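Local coordinates for protein isomaltodextranase (Arthrobacter globiformis, PDB 5AWO) that hydrolyses alpha-1,6-glucosidic linkages in polysaccharides such as dextran, removing isomaltose units one after another from the non-reducing ends of the chains, at residues N499-G504 against A600-W605; R531-N536 against D571-A576; S542-T547 against V562-L567. All blocks are in the same frame, centred on the assembly; numbering follows the deposited sequence.

Contact 1. Residues N499-G504 against A600-W605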
ATOM      1  N   ASN A 499      -0.980  23.332  -4.545  1.00 23.53           N
ATOM      2  CA  ASN A 499      -0.214  23.448  -3.294  1.00 22.38           C
ATOM      3  C   ASN A 499       1.306  23.342  -3.527  1.00 20.06           C
ATOM      4  O   ASN A 499       2.075  23.609  -2.617  1.00 19.68           O
ATOM      5  CB  ASN A 499      -0.659  22.366  -2.262  1.00 23.48           C
ATOM      6  CG  ASN A 499      -0.353  20.956  -2.698  1.00 23.29           C
ATOM      7  OD1 ASN A 499      -0.555  20.591  -3.826  1.00 24.11           O
ATOM      8  ND2 ASN A 499       0.061  20.090  -1.728  1.00 25.13           N
ATOM      9  N   GLY A 500       1.705  22.945  -4.739  1.00 21.31           N
ATOM     10  CA  GLY A 500       3.117  22.751  -5.060  1.00 20.34           C
ATOM     11  C   GLY A 500       3.310  21.995  -6.358  1.00 19.09           C
ATOM     12  O   GLY A 500       2.449  22.014  -7.252  1.00 20.66           O
ATOM     13  N   PHE A 501       4.431  21.281  -6.445  1.00 18.69           N
ATOM     14  CA  PHE A 501       4.831  20.596  -7.646  1.00 19.36           C
ATOM     15  C   PHE A 501       5.773  19.462  -7.282  1.00 18.28           C
ATOM     16  O   PHE A 501       6.082  19.262  -6.104  1.00 17.98           O
ATOM     17  CB  PHE A 501       5.524  21.580  -8.625  1.00 19.12           C
ATOM     18  CG  PHE A 501       6.633  22.373  -8.004  1.00 19.24           C
ATOM     19  CD1 PHE A 501       7.947  21.889  -7.963  1.00 19.42           C
ATOM     20  CD2 PHE A 501       6.367  23.605  -7.451  1.00 19.29           C
ATOM     21  CE1 PHE A 501       8.957  22.642  -7.391  1.00 19.89           C
ATOM     22  CE2 PHE A 501       7.365  24.358  -6.873  1.00 19.90           C
ATOM     23  CZ  PHE A 501       8.673  23.878  -6.834  1.00 20.88           C
ATOM     24  N   VAL A 502       6.242  18.729  -8.286  1.00 19.90           N
ATOM     25  CA  VAL A 502       7.223  17.690  -8.046  1.00 19.31           C
ATOM     26  C   VAL A 502       8.608  18.129  -8.496  1.00 20.31           C
ATOM     27  O   VAL A 502       8.755  18.592  -9.624  1.00 21.72           O
ATOM     28  CB  VAL A 502       6.806  16.388  -8.748  1.00 19.38           C
ATOM     29  CG1 VAL A 502       7.952  15.371  -8.761  1.00 19.69           C
ATOM     30  CG2 VAL A 502       5.602  15.804  -8.032  1.00 19.26           C
ATOM     31  N   ASP A 503       9.586  18.015  -7.608  1.00 18.63           N
ATOM     32  CA  ASP A 503      10.991  18.242  -7.958  1.00 20.26           C
ATOM     33  C   ASP A 503      11.781  16.954  -7.786  1.00 21.12           C
ATOM     34  O   ASP A 503      11.191  15.851  -7.696  1.00 19.11           O
ATOM     35  CB  ASP A 503      11.576  19.433  -7.180  1.00 20.94           C
ATOM     36  CG  ASP A 503      11.820  19.148  -5.718  1.00 21.72           C
ATOM     37  OD1 ASP A 503      11.413  18.046  -5.264  1.00 21.34           O
ATOM     38  OD2 ASP A 503      12.396  20.023  -5.033  1.00 21.56           O
ATOM     39  N   GLY A 504      13.109  17.074  -7.822  1.00 21.05           N
ATOM     40  CA  GLY A 504      13.973  15.923  -7.790  1.00 20.89           C
ATOM     41  C   GLY A 504      14.028  15.177  -9.107  1.00 21.04           C
ATOM     42  O   GLY A 504      14.492  14.031  -9.145  1.00 21.50           O
ATOM     43  N   ALA A 600      17.059  18.842 -16.197  1.00 24.23           N
ATOM     44  CA  ALA A 600      16.097  18.637 -15.115  1.00 23.56           C
ATOM     45  C   ALA A 600      14.828  19.450 -15.388  1.00 25.53           C
ATOM     46  O   ALA A 600      14.865  20.453 -16.106  1.00 24.39           O
ATOM     47  CB  ALA A 600      16.710  19.056 -13.798  1.00 23.61           C
ATOM     48  N   ILE A 601      13.699  19.021 -14.818  1.00 24.08           N
ATOM     49  CA  ILE A 601      12.496  19.844 -14.790  1.00 22.50           C
ATOM     50  C   ILE A 601      11.849  19.723 -13.435  1.00 23.78           C
ATOM     51  O   ILE A 601      12.119  18.782 -12.692  1.00 23.63           O
ATOM     52  CB  ILE A 601      11.417  19.466 -15.832  1.00 23.86           C
ATOM     53  CG1 ILE A 601      10.665  18.170 -15.453  1.00 23.51           C
ATOM     54  CG2 ILE A 601      12.009  19.410 -17.237  1.00 24.24           C
ATOM     55  CD1 ILE A 601       9.490  17.854 -16.364  1.00 23.37           C
ATOM     56  N   ASN A 602      10.983  20.681 -13.144  1.00 21.99           N
ATOM     57  CA  ASN A 602       9.983  20.527 -12.071  1.00 22.44           C
ATOM     58  C   ASN A 602       8.650  20.336 -12.765  1.00 23.76           C
ATOM     59  O   ASN A 602       8.372  20.994 -13.767  1.00 23.90           O
ATOM     60  CB  ASN A 602       9.963  21.734 -11.168  1.00 23.02           C
ATOM     61  CG  ASN A 602      11.215  21.849 -10.318  1.00 23.57           C
ATOM     62  OD1 ASN A 602      11.841  20.846  -9.987  1.00 23.70           O
ATOM     63  ND2 ASN A 602      11.584  23.073  -9.949  1.00 24.12           N
ATOM     64  N   LEU A 603       7.811  19.430 -12.264  1.00 21.77           N
ATOM     65  CA  LEU A 603       6.577  19.096 -12.938  1.00 21.56           C
ATOM     66  C   LEU A 603       5.381  19.494 -12.086  1.00 21.50           C
ATOM     67  O   LEU A 603       5.275  19.066 -10.936  1.00 21.64           O
ATOM     68  CB  LEU A 603       6.512  17.602 -13.259  1.00 22.49           C
ATOM     69  CG  LEU A 603       5.305  17.147 -14.064  1.00 23.16           C
ATOM     70  CD1 LEU A 603       5.366  17.651 -15.511  1.00 24.08           C
ATOM     71  CD2 LEU A 603       5.181  15.640 -14.039  1.00 23.02           C
ATOM     72  N   ASN A 604       4.481  20.292 -12.663  1.00 21.98           N
ATOM     73  CA  ASN A 604       3.257  20.724 -11.981  1.00 22.46           C
ATOM     74  C   ASN A 604       2.081  19.811 -12.259  1.00 22.89           C
ATOM     75  O   ASN A 604       1.398  19.375 -11.325  1.00 21.65           O
ATOM     76  CB  ASN A 604       2.920  22.145 -12.415  1.00 22.80           C
ATOM     77  CG  ASN A 604       1.927  22.831 -11.497  1.00 24.30           C
ATOM     78  OD1 ASN A 604       1.595  22.367 -10.382  1.00 25.41           O
ATOM     79  ND2 ASN A 604       1.470  23.954 -11.940  1.00 22.89           N
ATOM     80  N   TRP A 605       1.816  19.501 -13.522  1.00 21.90           N
ATOM     81  CA  TRP A 605       0.713  18.651 -13.887  1.00 23.34           C
ATOM     82  C   TRP A 605       0.841  18.108 -15.284  1.00 24.35           C
ATOM     83  O   TRP A 605       1.684  18.594 -16.060  1.00 25.72           O
ATOM     84  CB  TRP A 605      -0.639  19.357 -13.698  1.00 22.48           C
ATOM     85  CG  TRP A 605      -0.869  20.759 -14.307  1.00 23.30           C
ATOM     86  CD1 TRP A 605      -1.039  21.900 -13.619  1.00 23.58           C
ATOM     87  CD2 TRP A 605      -1.048  21.106 -15.703  1.00 25.16           C
ATOM     88  NE1 TRP A 605      -1.302  22.965 -14.474  1.00 24.43           N
ATOM     89  CE2 TRP A 605      -1.311  22.491 -15.756  1.00 25.23           C
ATOM     90  CE3 TRP A 605      -1.014  20.384 -16.897  1.00 25.82           C
ATOM     91  CZ2 TRP A 605      -1.517  23.172 -16.971  1.00 25.01           C
ATOM     92  CZ3 TRP A 605      -1.219  21.069 -18.106  1.00 27.25           C
ATOM     93  CH2 TRP A 605      -1.468  22.440 -18.119  1.00 25.85           C
TER
HETATM   94  O   HOH W   1       1.495  19.448  -8.572  1.00 25.72           O

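Contact 2. Residues R531-N536 against D571-A576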
ATOM      1  N   ARG A 531      -0.454  17.326 -22.423  1.00 31.99           N
ATOM      2  CA  ARG A 531       0.284  18.536 -22.067  1.00 30.58           C
ATOM      3  C   ARG A 531       0.997  18.365 -20.724  1.00 31.09           C
ATOM      4  O   ARG A 531       0.489  17.663 -19.848  1.00 28.62           O
ATOM      5  CB  ARG A 531      -0.645  19.753 -22.027  1.00 34.22           C
ATOM      6  CG  ARG A 531      -1.148  20.209 -23.400  1.00 34.29           C
ATOM      7  CD  ARG A 531      -2.094  21.402 -23.311  1.00 35.82           C
ATOM      8  NE  ARG A 531      -3.356  21.087 -22.633  1.00 34.99           N
ATOM      9  CZ  ARG A 531      -4.347  20.353 -23.145  1.00 39.04           C
ATOM     10  NH1 ARG A 531      -4.273  19.835 -24.375  1.00 37.62           N
ATOM     11  NH2 ARG A 531      -5.439  20.130 -22.409  1.00 39.72           N
ATOM     12  N   TYR A 532       2.145  19.018 -20.568  1.00 28.05           N
ATOM     13  CA  TYR A 532       2.968  18.944 -19.356  1.00 26.48           C
ATOM     14  C   TYR A 532       3.302  20.359 -18.878  1.00 27.38           C
ATOM     15  O   TYR A 532       4.014  21.097 -19.577  1.00 27.99           O
ATOM     16  CB  TYR A 532       4.292  18.208 -19.641  1.00 25.44           C
ATOM     17  CG  TYR A 532       4.223  16.908 -20.401  1.00 26.00           C
ATOM     18  CD1 TYR A 532       4.164  16.883 -21.803  1.00 25.32           C
ATOM     19  CD2 TYR A 532       4.313  15.677 -19.744  1.00 23.97           C
ATOM     20  CE1 TYR A 532       4.140  15.687 -22.494  1.00 26.66           C
ATOM     21  CE2 TYR A 532       4.275  14.474 -20.429  1.00 25.69           C
ATOM     22  CZ  TYR A 532       4.198  14.466 -21.816  1.00 25.64           C
ATOM     23  OH  TYR A 532       4.168  13.253 -22.470  1.00 27.85           O
ATOM     24  N   ARG A 533       2.793  20.778 -17.718  1.00 26.85           N
ATOM     25  CA  ARG A 533       3.182  22.069 -17.168  1.00 25.82           C
ATOM     26  C   ARG A 533       4.417  21.869 -16.313  1.00 28.29           C
ATOM     27  O   ARG A 533       4.408  21.048 -15.378  1.00 24.90           O
ATOM     28  CB  ARG A 533       2.065  22.762 -16.366  1.00 27.09           C
ATOM     29  CG  ARG A 533       2.383  24.211 -16.030  1.00 27.29           C
ATOM     30  CD  ARG A 533       1.196  24.979 -15.468  1.00 28.65           C
ATOM     31  NE  ARG A 533       1.429  26.429 -15.463  1.00 27.06           N
ATOM     32  CZ  ARG A 533       1.725  27.185 -14.408  1.00 27.82           C
ATOM     33  NH1 ARG A 533       1.825  26.676 -13.182  1.00 27.53           N
ATOM     34  NH2 ARG A 533       1.897  28.489 -14.557  1.00 29.90           N
ATOM     35  N   TYR A 534       5.464  22.627 -16.616  1.00 25.91           N
ATOM     36  CA  TYR A 534       6.796  22.359 -16.100  1.00 26.90           C
ATOM     37  C   TYR A 534       7.587  23.652 -15.871  1.00 25.56           C
ATOM     38  O   TYR A 534       7.230  24.709 -16.404  1.00 27.66           O
ATOM     39  CB  TYR A 534       7.562  21.475 -17.103  1.00 26.65           C
ATOM     40  CG  TYR A 534       8.093  22.275 -18.280  1.00 28.53           C
ATOM     41  CD1 TYR A 534       7.275  22.579 -19.361  1.00 29.11           C
ATOM     42  CD2 TYR A 534       9.386  22.779 -18.268  1.00 29.60           C
ATOM     43  CE1 TYR A 534       7.746  23.338 -20.429  1.00 29.54           C
ATOM     44  CE2 TYR A 534       9.861  23.543 -19.329  1.00 30.33           C
ATOM     45  CZ  TYR A 534       9.030  23.821 -20.391  1.00 31.83           C
ATOM     46  OH  TYR A 534       9.504  24.589 -21.449  1.00 30.64           O
ATOM     47  N   ALA A 535       8.645  23.563 -15.075  1.00 25.37           N
ATOM     48  CA  ALA A 535       9.686  24.601 -14.988  1.00 25.52           C
ATOM     49  C   ALA A 535      11.037  23.960 -15.370  1.00 26.93           C
ATOM     50  O   ALA A 535      11.265  22.769 -15.125  1.00 25.45           O
ATOM     51  CB  ALA A 535       9.761  25.193 -13.599  1.00 24.61           C
ATOM     52  N   ASN A 536      11.913  24.754 -15.990  1.00 27.06           N
ATOM     53  CA  ASN A 536      13.273  24.324 -16.354  1.00 26.52           C
ATOM     54  C   ASN A 536      14.145  25.544 -16.599  1.00 26.90           C
ATOM     55  O   ASN A 536      14.049  26.157 -17.662  1.00 30.53           O
ATOM     56  CB  ASN A 536      13.265  23.476 -17.624  1.00 27.07           C
ATOM     57  CG  ASN A 536      14.662  23.290 -18.227  1.00 25.58           C
ATOM     58  OD1 ASN A 536      15.666  23.431 -17.542  1.00 28.05           O
ATOM     59  ND2 ASN A 536      14.708  22.968 -19.500  1.00 27.84           N
ATOM     60  N   ASP A 571      11.039  30.219 -11.412  1.00 31.86           N
ATOM     61  CA  ASP A 571       9.658  30.739 -11.213  1.00 35.00           C
ATOM     62  C   ASP A 571       8.825  30.854 -12.496  1.00 31.62           C
ATOM     63  O   ASP A 571       7.667  31.267 -12.444  1.00 33.22           O
ATOM     64  CB  ASP A 571       9.686  32.159 -10.624  1.00 39.20           C
ATOM     65  CG  ASP A 571      10.267  32.224  -9.247  1.00 41.58           C
ATOM     66  OD1 ASP A 571      10.694  31.172  -8.722  1.00 44.82           O
ATOM     67  OD2 ASP A 571      10.311  33.347  -8.692  1.00 41.80           O
ATOM     68  N   THR A 572       9.419  30.549 -13.644  1.00 30.42           N
ATOM     69  CA  THR A 572       8.714  30.563 -14.908  1.00 29.33           C
ATOM     70  C   THR A 572       8.202  29.166 -15.241  1.00 29.50           C
ATOM     71  O   THR A 572       8.958  28.203 -15.157  1.00 29.01           O
ATOM     72  CB  THR A 572       9.652  31.042 -16.049  1.00 31.10           C
ATOM     73  OG1 THR A 572      10.353  32.212 -15.617  1.00 30.49           O
ATOM     74  CG2 THR A 572       8.880  31.362 -17.295  1.00 30.70           C
ATOM     75  N   TRP A 573       6.944  29.078 -15.671  1.00 29.74           N
ATOM     76  CA  TRP A 573       6.311  27.815 -16.020  1.00 29.30           C
ATOM     77  C   TRP A 573       5.885  27.814 -17.482  1.00 29.22           C
ATOM     78  O   TRP A 573       5.362  28.820 -18.000  1.00 34.32           O
ATOM     79  CB  TRP A 573       5.098  27.552 -15.087  1.00 28.16           C
ATOM     80  CG  TRP A 573       5.514  27.508 -13.635  1.00 27.58           C
ATOM     81  CD1 TRP A 573       5.663  28.552 -12.797  1.00 26.84           C
ATOM     82  CD2 TRP A 573       5.860  26.334 -12.872  1.00 26.16           C
ATOM     83  NE1 TRP A 573       6.096  28.126 -11.556  1.00 27.09           N
ATOM     84  CE2 TRP A 573       6.218  26.764 -11.582  1.00 25.20           C
ATOM     85  CE3 TRP A 573       5.910  24.973 -13.163  1.00 24.77           C
ATOM     86  CZ2 TRP A 573       6.625  25.874 -10.577  1.00 25.43           C
ATOM     87  CZ3 TRP A 573       6.318  24.099 -12.176  1.00 24.52           C
ATOM     88  CH2 TRP A 573       6.670  24.549 -10.907  1.00 24.01           C
ATOM     89  N   GLY A 574       6.119  26.697 -18.156  1.00 29.64           N
ATOM     90  CA  GLY A 574       5.632  26.496 -19.512  1.00 29.12           C
ATOM     91  C   GLY A 574       4.811  25.235 -19.654  1.00 31.31           C
ATOM     92  O   GLY A 574       4.697  24.446 -18.711  1.00 30.26           O
ATOM     93  N   VAL A 575       4.221  25.058 -20.823  1.00 29.28           N
ATOM     94  CA  VAL A 575       3.462  23.877 -21.163  1.00 32.00           C
ATOM     95  C   VAL A 575       4.059  23.240 -22.416  1.00 33.52           C
ATOM     96  O   VAL A 575       4.052  23.845 -23.500  1.00 36.34           O
ATOM     97  CB  VAL A 575       1.971  24.204 -21.391  1.00 32.01           C
ATOM     98  CG1 VAL A 575       1.200  22.939 -21.721  1.00 32.93           C
ATOM     99  CG2 VAL A 575       1.396  24.925 -20.170  1.00 33.06           C
ATOM    100  N   ALA A 576       4.608  22.042 -22.265  1.00 34.54           N
ATOM    101  CA  ALA A 576       5.048  21.257 -23.409  1.00 33.86           C
ATOM    102  C   ALA A 576       3.874  20.466 -23.932  1.00 37.01           C
ATOM    103  O   ALA A 576       3.000  20.038 -23.161  1.00 35.57           O
ATOM    104  CB  ALA A 576       6.186  20.333 -23.020  1.00 34.42           C
TER
HETATM  105  O   HOH W   2       2.638  30.087 -16.948  1.00 46.89           O
HETATM  106  O   HOH W   3      11.447  27.327 -15.745  1.00 26.63           O

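Contact 3. Residues S542-T547 against V562-L567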
ATOM      1  N   SER A 542      15.774  20.545 -21.505  1.00 31.67           N
ATOM      2  CA  SER A 542      15.847  19.332 -20.696  1.00 29.69           C
ATOM      3  C   SER A 542      14.986  18.254 -21.346  1.00 27.08           C
ATOM      4  O   SER A 542      14.110  18.548 -22.152  1.00 27.97           O
ATOM      5  CB  SER A 542      15.359  19.613 -19.284  1.00 26.98           C
ATOM      6  OG  SER A 542      16.202  20.502 -18.600  1.00 25.95           O
ATOM      7  N   THR A 543      15.225  16.991 -21.008  1.00 25.50           N
ATOM      8  CA  THR A 543      14.370  15.932 -21.520  1.00 25.54           C
ATOM      9  C   THR A 543      13.917  15.034 -20.369  1.00 24.22           C
ATOM     10  O   THR A 543      14.595  14.936 -19.361  1.00 23.01           O
ATOM     11  CB  THR A 543      15.022  15.093 -22.648  1.00 25.89           C
ATOM     12  OG1 THR A 543      16.045  14.231 -22.133  1.00 25.82           O
ATOM     13  CG2 THR A 543      15.617  16.017 -23.726  1.00 26.95           C
ATOM     14  N   MET A 544      12.767  14.412 -20.560  1.00 25.92           N
ATOM     15  CA  MET A 544      12.287  13.340 -19.674  1.00 25.76           C
ATOM     16  C   MET A 544      11.835  12.172 -20.508  1.00 27.39           C
ATOM     17  O   MET A 544      11.377  12.350 -21.641  1.00 28.43           O
ATOM     18  CB  MET A 544      11.101  13.822 -18.816  1.00 25.29           C
ATOM     19  CG  MET A 544      11.444  14.971 -17.909  1.00 25.27           C
ATOM     20  SD  MET A 544      12.478  14.549 -16.494  1.00 25.31           S
ATOM     21  CE  MET A 544      13.571  15.954 -16.338  1.00 28.79           C
ATOM     22  N   THR A 545      11.948  10.973 -19.943  1.00 25.28           N
ATOM     23  CA  THR A 545      11.456   9.775 -20.591  1.00 26.14           C
ATOM     24  C   THR A 545      10.002   9.533 -20.188  1.00 27.28           C
ATOM     25  O   THR A 545       9.685   9.556 -18.989  1.00 27.64           O
ATOM     26  CB  THR A 545      12.335   8.565 -20.216  1.00 27.06           C
ATOM     27  OG1 THR A 545      13.697   8.818 -20.620  1.00 27.66           O
ATOM     28  CG2 THR A 545      11.812   7.302 -20.857  1.00 27.17           C
ATOM     29  N   VAL A 546       9.131   9.328 -21.176  1.00 27.66           N
ATOM     30  CA  VAL A 546       7.689   9.156 -20.957  1.00 28.13           C
ATOM     31  C   VAL A 546       7.237   7.828 -21.537  1.00 31.60           C
ATOM     32  O   VAL A 546       7.542   7.507 -22.693  1.00 31.60           O
ATOM     33  CB  VAL A 546       6.848  10.296 -21.570  1.00 27.60           C
ATOM     34  CG1 VAL A 546       5.349  10.039 -21.384  1.00 28.41           C
ATOM     35  CG2 VAL A 546       7.237  11.640 -20.966  1.00 27.24           C
ATOM     36  N   THR A 547       6.531   7.042 -20.721  1.00 28.15           N
ATOM     37  CA  THR A 547       5.904   5.824 -21.182  1.00 28.48           C
ATOM     38  C   THR A 547       4.416   5.796 -20.845  1.00 28.70           C
ATOM     39  O   THR A 547       3.938   6.525 -19.954  1.00 28.30           O
ATOM     40  CB  THR A 547       6.547   4.552 -20.583  1.00 28.04           C
ATOM     41  OG1 THR A 547       6.462   4.561 -19.138  1.00 28.64           O
ATOM     42  CG2 THR A 547       7.987   4.411 -20.990  1.00 29.30           C
ATOM     43  N   VAL A 562      10.863  13.199 -24.255  1.00 32.03           N
ATOM     44  CA  VAL A 562      10.056  14.372 -24.529  1.00 30.60           C
ATOM     45  C   VAL A 562      10.892  15.580 -24.126  1.00 30.48           C
ATOM     46  O   VAL A 562      11.570  15.552 -23.097  1.00 30.93           O
ATOM     47  CB  VAL A 562       8.721  14.321 -23.747  1.00 30.02           C
ATOM     48  CG1 VAL A 562       7.932  15.604 -23.946  1.00 31.33           C
ATOM     49  CG2 VAL A 562       7.912  13.114 -24.181  1.00 30.92           C
ATOM     50  N   SER A 563      10.901  16.625 -24.953  1.00 30.82           N
ATOM     51  CA  SER A 563      11.788  17.755 -24.723  1.00 30.19           C
ATOM     52  C   SER A 563      11.071  18.904 -24.052  1.00 29.34           C
ATOM     53  O   SER A 563       9.893  19.143 -24.319  1.00 32.54           O
ATOM     54  CB  SER A 563      12.417  18.218 -26.053  1.00 32.49           C
ATOM     55  OG  SER A 563      13.161  17.162 -26.628  1.00 35.15           O
ATOM     56  N   PHE A 564      11.802  19.614 -23.198  1.00 28.55           N
ATOM     57  CA  PHE A 564      11.284  20.676 -22.348  1.00 29.50           C
ATOM     58  C   PHE A 564      12.194  21.916 -22.439  1.00 29.03           C
ATOM     59  O   PHE A 564      13.270  21.940 -21.851  1.00 29.45           O
ATOM     60  CB  PHE A 564      11.203  20.182 -20.892  1.00 29.82           C
ATOM     61  CG  PHE A 564      10.218  19.063 -20.685  1.00 29.88           C
ATOM     62  CD1 PHE A 564      10.586  17.740 -20.886  1.00 29.11           C
ATOM     63  CD2 PHE A 564       8.917  19.331 -20.278  1.00 30.10           C
ATOM     64  CE1 PHE A 564       9.678  16.706 -20.697  1.00 29.85           C
ATOM     65  CE2 PHE A 564       8.008  18.296 -20.093  1.00 28.93           C
ATOM     66  CZ  PHE A 564       8.384  16.987 -20.302  1.00 30.03           C
ATOM     67  N   PRO A 565      11.758  22.962 -23.177  1.00 32.30           N
ATOM     68  CA  PRO A 565      12.610  24.151 -23.387  1.00 32.32           C
ATOM     69  C   PRO A 565      13.033  24.878 -22.115  1.00 33.37           C
ATOM     70  O   PRO A 565      12.246  24.964 -21.158  1.00 32.93           O
ATOM     71  CB  PRO A 565      11.734  25.062 -24.260  1.00 31.88           C
ATOM     72  CG  PRO A 565      10.812  24.145 -24.977  1.00 31.54           C
ATOM     73  CD  PRO A 565      10.570  22.973 -24.045  1.00 31.14           C
ATOM     74  N   GLY A 566      14.263  25.391 -22.101  1.00 31.90           N
ATOM     75  CA  GLY A 566      14.770  26.198 -21.001  1.00 32.02           C
ATOM     76  C   GLY A 566      14.006  27.510 -20.919  1.00 34.02           C
ATOM     77  O   GLY A 566      13.629  28.083 -21.950  1.00 35.74           O
ATOM     78  N   LEU A 567      13.771  27.965 -19.694  1.00 33.24           N
ATOM     79  CA  LEU A 567      13.049  29.194 -19.406  1.00 32.63           C
ATOM     80  C   LEU A 567      13.909  30.043 -18.484  1.00 32.09           C
ATOM     81  O   LEU A 567      14.875  29.559 -17.902  1.00 31.53           O
ATOM     82  CB  LEU A 567      11.688  28.875 -18.752  1.00 33.48           C
ATOM     83  CG  LEU A 567      10.749  27.942 -19.527  1.00 34.04           C
ATOM     84  CD1 LEU A 567       9.537  27.548 -18.686  1.00 34.67           C
ATOM     85  CD2 LEU A 567      10.288  28.558 -20.835  1.00 35.94           C
TER

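Contact 1. Residues N499-G504 against A600-W605
Strands 501-505 and 601-609 of the carbohydrate-binding module run antiparallel here, joined at the hydrogen-bonded pair Val502 and Leu603. Val502 N gives an almost straight bond to Leu603 O (2.8 Å, 176° at the hydrogen), and Leu603 N returns one to Val502 O at 2.9 Å. Beside this pair the main side-chain contact is between Phe501 and Asn602. The CB of Phe501 lies 3.4 Å from Leu603 O. With CG in the crowded position between the backbone N and the carbonyl carbon (chi1 52°), the ring is brought along Asn602: CD1 is 3.8 Å from Asn602 CB, and further out CE1 is 3.7 Å from Asn602 ND2. Ring and amide planes differ by 30°, an oblique crossing, and Trp573 meets the same ring edge-to-face. The other branch of the amide, Asn602 OD1, is 3.2 Å from Asp503 CB, while the Asp503 carboxylate turns away to Asn490. A water between the strands lies 3.0 Å from Gly500 O and 2.8 Å from Asn604 O. The chemistry is thus divided: backbone bonds fix the register, whereas the flat asparagine amide, polar but slim, meets the phenylalanine ring and the aspartate methylene through van der Waals contact.

Contact 2. Residues R531-N536 against D571-A576
Gly574 O is gripped twice from strand 526-535: Tyr534 N donates a hydrogen bond of 2.9 Å in the carbonyl plane, and Arg533 CA adds a CA-H...O contact at 3.2 Å. The return bond, Gly574 N to Tyr534 O, closes this hydrogen-bonded antiparallel pair, and Tyr532 with Ala576 repeats the arrangement two residues along. Glycine suits position 574 because the Tyr534 ring, its CG in the crowded position between N and carbonyl carbon (chi1 78°), lies with one face over Gly574 N; a beta carbon on Gly574 would come to about 3.3 Å from Tyr534 CE1. Trp573 is the main side chain of the contact. Ala535 CB, a methyl small enough to rest over the indole face, sits 3.9 Å from the centroid of its six-membered ring and 13° off the normal, a CH-pi contact. Over the opposite face comes Arg533 NH1, 3.8 Å from Trp573 CG, with guanidinium and indole planes only 17° apart. The Arg533 chain, with CG anti to the backbone N and extended on to NE, delivers the group so that Trp573 CB lies over its centre, 3.4 Å from NH2. A water joins Arg533 NH2 to Trp573 O, while NH1 binds Gly495 O and the indole NE1 binds Pro494 O, which should fix both flat groups against rotation. At the other end Arg531 CB lies beside Val575 CG1 (3.7 Å), and its guanidinium forms salt bridges with Glu607 and Asp609. Strand 526-535 runs between 574-582 and 601-609 in one sheet, and Tyr532 reaches from it to Val546 and Val562 on strands 542-549 and 555-564 of the facing sheet.

Contact 3. Residues S542-T547 against V562-L567
Strands 542-549 and 555-564 form a beta hairpin in one sheet of the beta-sandwich carbohydrate-binding module, and this contact joins the start of the first strand to the end of the second. Two hydrogen-bonded pairs, Ser542 with Phe564 and Met544 with Val562, flank the non-hydrogen-bonded pair of Thr543 and Ser563. The Val562 N to Met544 O bond is 2.8 Å long and nearly straight at 170°. Thr543 and Ser563 lie on the other face from Met544, Val562 and Phe564, and the hydroxyl of Thr543 is held by Asp597 and Lys598. On the buried face the apolar side chains interlock. Phe564 has CG anti to its carbonyl carbon, so the ring passes beside the opposite strand and CE1 comes 3.7 Å from Met544 CB. The Met544 chain, bent at chi2 and chi3, runs at about a right angle to the Phe564 side chain. Tyr534 of the facing sheet meets this ring edge-to-face, so an alanine in place of Phe564 would probably loosen the packing around Met544 and Tyr534. Val546 and Val562, branched residues suited to a strand, touch through their CG2 methyls at 3.6 Å. At the closing end Phe564 O accepts from Ser542 N at 2.9 Å, the donor lying 29° out of the carbonyl plane, and Asn536 ND2 gives the same oxygen a second bond.

All three contacts lie in the carbohydrate-binding module, away from the probable nucleophile Asp201 and proton donor Asp262. Contacts 1 and 2, with centres about 9 Å apart, share one sheet, since strands 601-609 and 526-535 are neighbours; Asn602 N lies 2.9 Å from Ala535 O, and Asn604 and Trp605 both face Arg533 in a classic beta bulge. Contact 3 belongs to the other sheet, its centre about 10 Å from that of contact 2 and about 13 Å from that of contact 1. The two sheets are stitched at their ends: Ala600 O of contact 1 is 2.8 Å from Ser542 OG, and Asn536 O of contact 2 is 2.7 Å from Leu567 N.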